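Local coordinates for protein NAD-dependent dehydrogenase (PDB 4Z0P) that reduces glyoxylate and hydroxypyruvate with NADPH as the electron donor, as a member of the D-isomer specific 2-hydroxyacid dehydrogenase family, at residues Asp78-Leu83 with Val89-Phe94. Sequence-based numbering, arbitrary orientation.
Sequences DHVLTL and VPLVRF. With NDP (NADPH dihydro-nicotinamide-adenine-dinucleotide phosphate), chain H.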
loop_
_atom_site.group_PDB
_atom_site.type_symbol
_atom_site.label_atom_id
_atom_site.label_comp_id
_atom_site.label_asym_id
_atom_site.label_seq_id
_atom_site.Cartn_x
_atom_site.Cartn_y
_atom_site.Cartn_z
ATOM N N ASP A 78 17.582 20.524 -7.790
ATOM C CA ASP A 78 17.541 21.848 -7.153
ATOM C C ASP A 78 18.801 22.160 -6.340
ATOM O O ASP A 78 19.270 23.284 -6.332
ATOM C CB ASP A 78 16.296 22.039 -6.312
ATOM C CG ASP A 78 16.123 20.947 -5.266
ATOM O OD1 ASP A 78 15.972 19.759 -5.657
ATOM O OD2 ASP A 78 16.144 21.290 -4.067
ATOM N N HIS A 79 19.385 21.169 -5.682
ATOM C CA HIS A 79 20.670 21.378 -5.014
ATOM C C HIS A 79 21.871 21.500 -5.941
ATOM O O HIS A 79 22.668 22.431 -5.805
ATOM C CB HIS A 79 20.903 20.321 -3.914
ATOM C CG HIS A 79 22.218 20.474 -3.235
ATOM N ND1 HIS A 79 22.455 21.458 -2.295
ATOM C CD2 HIS A 79 23.395 19.839 -3.425
ATOM C CE1 HIS A 79 23.715 21.389 -1.909
ATOM N NE2 HIS A 79 24.310 20.424 -2.586
ATOM N N VAL A 80 22.030 20.595 -6.938
ATOM C CA VAL A 80 23.219 20.651 -7.785
ATOM C C VAL A 80 23.266 21.957 -8.578
ATOM O O VAL A 80 24.323 22.465 -8.834
ATOM C CB VAL A 80 23.393 19.418 -8.740
ATOM C CG1 VAL A 80 22.355 19.357 -9.800
ATOM C CG2 VAL A 80 24.755 19.410 -9.411
ATOM N N LEU A 81 22.076 22.486 -8.901
ATOM C CA LEU A 81 22.033 23.779 -9.625
ATOM C C LEU A 81 22.610 24.926 -8.832
ATOM O O LEU A 81 22.997 25.923 -9.422
ATOM C CB LEU A 81 20.596 24.124 -10.059
ATOM C CG LEU A 81 20.028 23.233 -11.178
ATOM C CD1 LEU A 81 18.547 23.525 -11.353
ATOM C CD2 LEU A 81 20.745 23.485 -12.503
ATOM N N THR A 82 22.684 24.773 -7.507
ATOM C CA THR A 82 23.227 25.826 -6.640
ATOM C C THR A 82 24.709 25.703 -6.370
ATOM O O THR A 82 25.296 26.598 -5.778
ATOM C CB THR A 82 22.530 25.856 -5.262
ATOM O OG1 THR A 82 22.913 24.713 -4.472
ATOM C CG2 THR A 82 21.008 25.905 -5.418
ATOM N N LEU A 83 25.317 24.598 -6.795
ATOM C CA LEU A 83 26.729 24.382 -6.472
ATOM C C LEU A 83 27.617 25.381 -7.155
ATOM O O LEU A 83 27.485 25.673 -8.369
ATOM C CB LEU A 83 27.158 22.938 -6.762
ATOM C CG LEU A 83 26.515 21.877 -5.896
ATOM C CD1 LEU A 83 26.725 20.528 -6.550
ATOM C CD2 LEU A 83 27.058 21.907 -4.476
ATOM N N VAL A 89 27.586 23.045 -19.083
ATOM C CA VAL A 89 27.573 21.836 -19.889
ATOM C C VAL A 89 26.294 21.090 -19.482
ATOM O O VAL A 89 25.689 21.445 -18.468
ATOM C CB VAL A 89 28.836 20.963 -19.631
ATOM C CG1 VAL A 89 30.107 21.711 -19.941
ATOM C CG2 VAL A 89 28.876 20.449 -18.187
ATOM N N PRO A 90 25.895 20.057 -20.234
ATOM C CA PRO A 90 24.649 19.384 -19.895
ATOM C C PRO A 90 24.656 18.773 -18.504
ATOM O O PRO A 90 25.661 18.186 -18.093
ATOM C CB PRO A 90 24.528 18.269 -20.932
ATOM C CG PRO A 90 25.356 18.734 -22.087
ATOM C CD PRO A 90 26.462 19.553 -21.505
ATOM N N LEU A 91 23.547 18.980 -17.802
ATOM C CA LEU A 91 23.275 18.347 -16.527
ATOM C C LEU A 91 22.179 17.315 -16.747
ATOM O O LEU A 91 21.055 17.673 -17.149
ATOM C CB LEU A 91 22.838 19.387 -15.496
ATOM C CG LEU A 91 22.295 18.869 -14.162
ATOM C CD1 LEU A 91 23.368 18.101 -13.412
ATOM C CD2 LEU A 91 21.836 20.061 -13.324
ATOM N N VAL A 92 22.508 16.051 -16.481
ATOM C CA VAL A 92 21.632 14.921 -16.746
ATOM C C VAL A 92 21.054 14.447 -15.423
ATOM O O VAL A 92 21.820 14.105 -14.520
ATOM C CB VAL A 92 22.407 13.754 -17.403
ATOM C CG1 VAL A 92 21.528 12.514 -17.543
ATOM C CG2 VAL A 92 22.937 14.178 -18.767
ATOM N N ARG A 93 19.721 14.395 -15.305
ATOM C CA ARG A 93 19.101 13.907 -14.058
ATOM C C ARG A 93 18.891 12.396 -14.122
ATOM O O ARG A 93 18.928 11.794 -15.187
ATOM C CB ARG A 93 17.779 14.652 -13.782
ATOM C CG ARG A 93 16.608 14.208 -14.645
ATOM C CD ARG A 93 15.496 15.244 -14.663
ATOM N NE ARG A 93 14.272 14.692 -15.212
ATOM C CZ ARG A 93 13.334 14.073 -14.499
ATOM N NH1 ARG A 93 13.452 13.903 -13.184
ATOM N NH2 ARG A 93 12.274 13.601 -15.111
ATOM N N PHE A 94 18.650 11.771 -12.972
ATOM C CA PHE A 94 18.403 10.328 -12.922
ATOM C C PHE A 94 16.927 10.023 -13.151
ATOM O O PHE A 94 16.059 10.523 -12.444
ATOM C CB PHE A 94 18.848 9.785 -11.563
ATOM C CG PHE A 94 18.839 8.276 -11.417
ATOM C CD1 PHE A 94 19.205 7.417 -12.450
ATOM C CD2 PHE A 94 18.479 7.711 -10.192
ATOM C CE1 PHE A 94 19.198 6.044 -12.279
ATOM C CE2 PHE A 94 18.487 6.330 -10.021
ATOM C CZ PHE A 94 18.837 5.504 -11.063
HETATM P PA NDP H . 9.511 15.470 -13.928
HETATM O O1A NDP H . 10.372 16.604 -14.461
HETATM O O2A NDP H . 9.331 14.273 -14.801
HETATM O O5B NDP H . 8.090 16.098 -13.622
HETATM C C5B NDP H . 7.896 17.351 -13.000
HETATM C C4B NDP H . 6.439 17.706 -13.112
HETATM O O4B NDP H . 6.235 18.884 -12.334
HETATM C C3B NDP H . 5.982 18.037 -14.532
HETATM O O3B NDP H . 4.654 17.546 -14.683
HETATM C C2B NDP H . 5.999 19.550 -14.553
HETATM O O2B NDP H . 5.091 20.147 -15.459
HETATM C C1B NDP H . 5.558 19.832 -13.141
HETATM N N9A NDP H . 5.908 21.213 -12.770
HETATM C C8A NDP H . 7.116 21.782 -12.586
HETATM N N7A NDP H . 7.058 23.052 -12.256
HETATM C C5A NDP H . 5.720 23.322 -12.224
HETATM C C6A NDP H . 4.982 24.494 -11.962
HETATM N N6A NDP H . 5.570 25.669 -11.635
HETATM N N1A NDP H . 3.623 24.429 -12.018
HETATM C C2A NDP H . 3.044 23.263 -12.340
HETATM N N3A NDP H . 3.637 22.098 -12.617
HETATM C C4A NDP H . 4.990 22.194 -12.530
HETATM O O3 NDP H . 10.157 15.126 -12.487
HETATM P PN NDP H . 9.993 13.672 -11.785
HETATM O O1N NDP H . 8.567 13.236 -11.826
HETATM O O2N NDP H . 11.047 12.743 -12.272
HETATM O O5D NDP H . 10.454 14.089 -10.319
HETATM C C5D NDP H . 9.681 15.022 -9.591
HETATM C C4D NDP H . 10.408 15.451 -8.325
HETATM O O4D NDP H . 10.332 14.425 -7.334
HETATM C C3D NDP H . 11.906 15.692 -8.445
HETATM O O3D NDP H . 12.172 16.990 -9.014
HETATM C C2D NDP H . 12.438 15.570 -7.031
HETATM O O2D NDP H . 12.436 16.853 -6.378
HETATM C C1D NDP H . 11.356 14.669 -6.382
HETATM N N1N NDP H . 11.890 13.387 -5.917
HETATM C C2N NDP H . 11.873 13.054 -4.567
HETATM C C3N NDP H . 12.346 11.859 -4.116
HETATM C C7N NDP H . 12.203 11.406 -2.693
HETATM O O7N NDP H . 12.899 10.443 -2.317
HETATM N N7N NDP H . 11.381 12.033 -1.880
HETATM C C4N NDP H . 12.955 10.910 -5.080
HETATM C C5N NDP H . 12.950 11.355 -6.496
HETATM C C6N NDP H . 12.425 12.507 -6.869
HETATM P P2B NDP H . 5.368 20.135 -17.045
HETATM O O1X NDP H . 5.120 18.703 -17.445
HETATM O O2X NDP H . 4.303 21.091 -17.550
HETATM O O3X NDP H . 6.763 20.596 -17.247
#
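Two nitrogens of Arg-93 grip one phosphate oxygen of NADPH, O2N. The straighter hydrogen bond runs from Arg-93 NH1 to NADPH O2N, at 2.8 Å and 159°. The second hydrogen bond, from Arg-93 NH2 to NADPH O2N, is longer and more bent, at 3.2 Å and 137°. O2N lies in the guanidinium plane, at its edge. O1A of the other phosphate of the pyrophosphate sits over one face, offset toward the rim. The side chain is extended from CG to NE, which carries the charge out to the cofactor. NH1 also donates to the carbonyl oxygen of Ala-75, and this would help fix how the group is turned. A leucine in place of Arg-93 would probably leave O2N without its two guanidinium hydrogen bonds and take this positive charge away from the pyrophosphate.

Two residues earlier, Leu-91 points back toward segment 78-83. This residue lies on strand 91-92, an outermost strand of the five-stranded parallel sheet, next to strand 69-72. Segment 78-83 lies in the connection from strand 69-72 to strand 91-92. That sheet is separate from the seven-stranded one of the Rossmann-type NAD-binding domain, so Arg-93 reaches the cofactor from the other domain. CG of Leu-91 stands anti to the backbone N (chi1 170°), and its two methyls face segment 78-83. CD2 does most of the touching. Leu-91 CD2 lies 3.6 Å from Val-80 CG1 and 3.7 Å from Leu-81 CD2. Leu-91 CD1 is a looser neighbour of Val-80 CG1, at 4.0 Å. The side chains of Val-80 and Leu-91 pass each other in opposite directions. Val-70 and Val-314 also touch Leu-91. Within segment 78-83, Thr-82 N and Thr-82 OG1 both donate hydrogen bonds to the carbonyl oxygen of His-79, with Thr-82 OG1 2.7 Å from His-79 O.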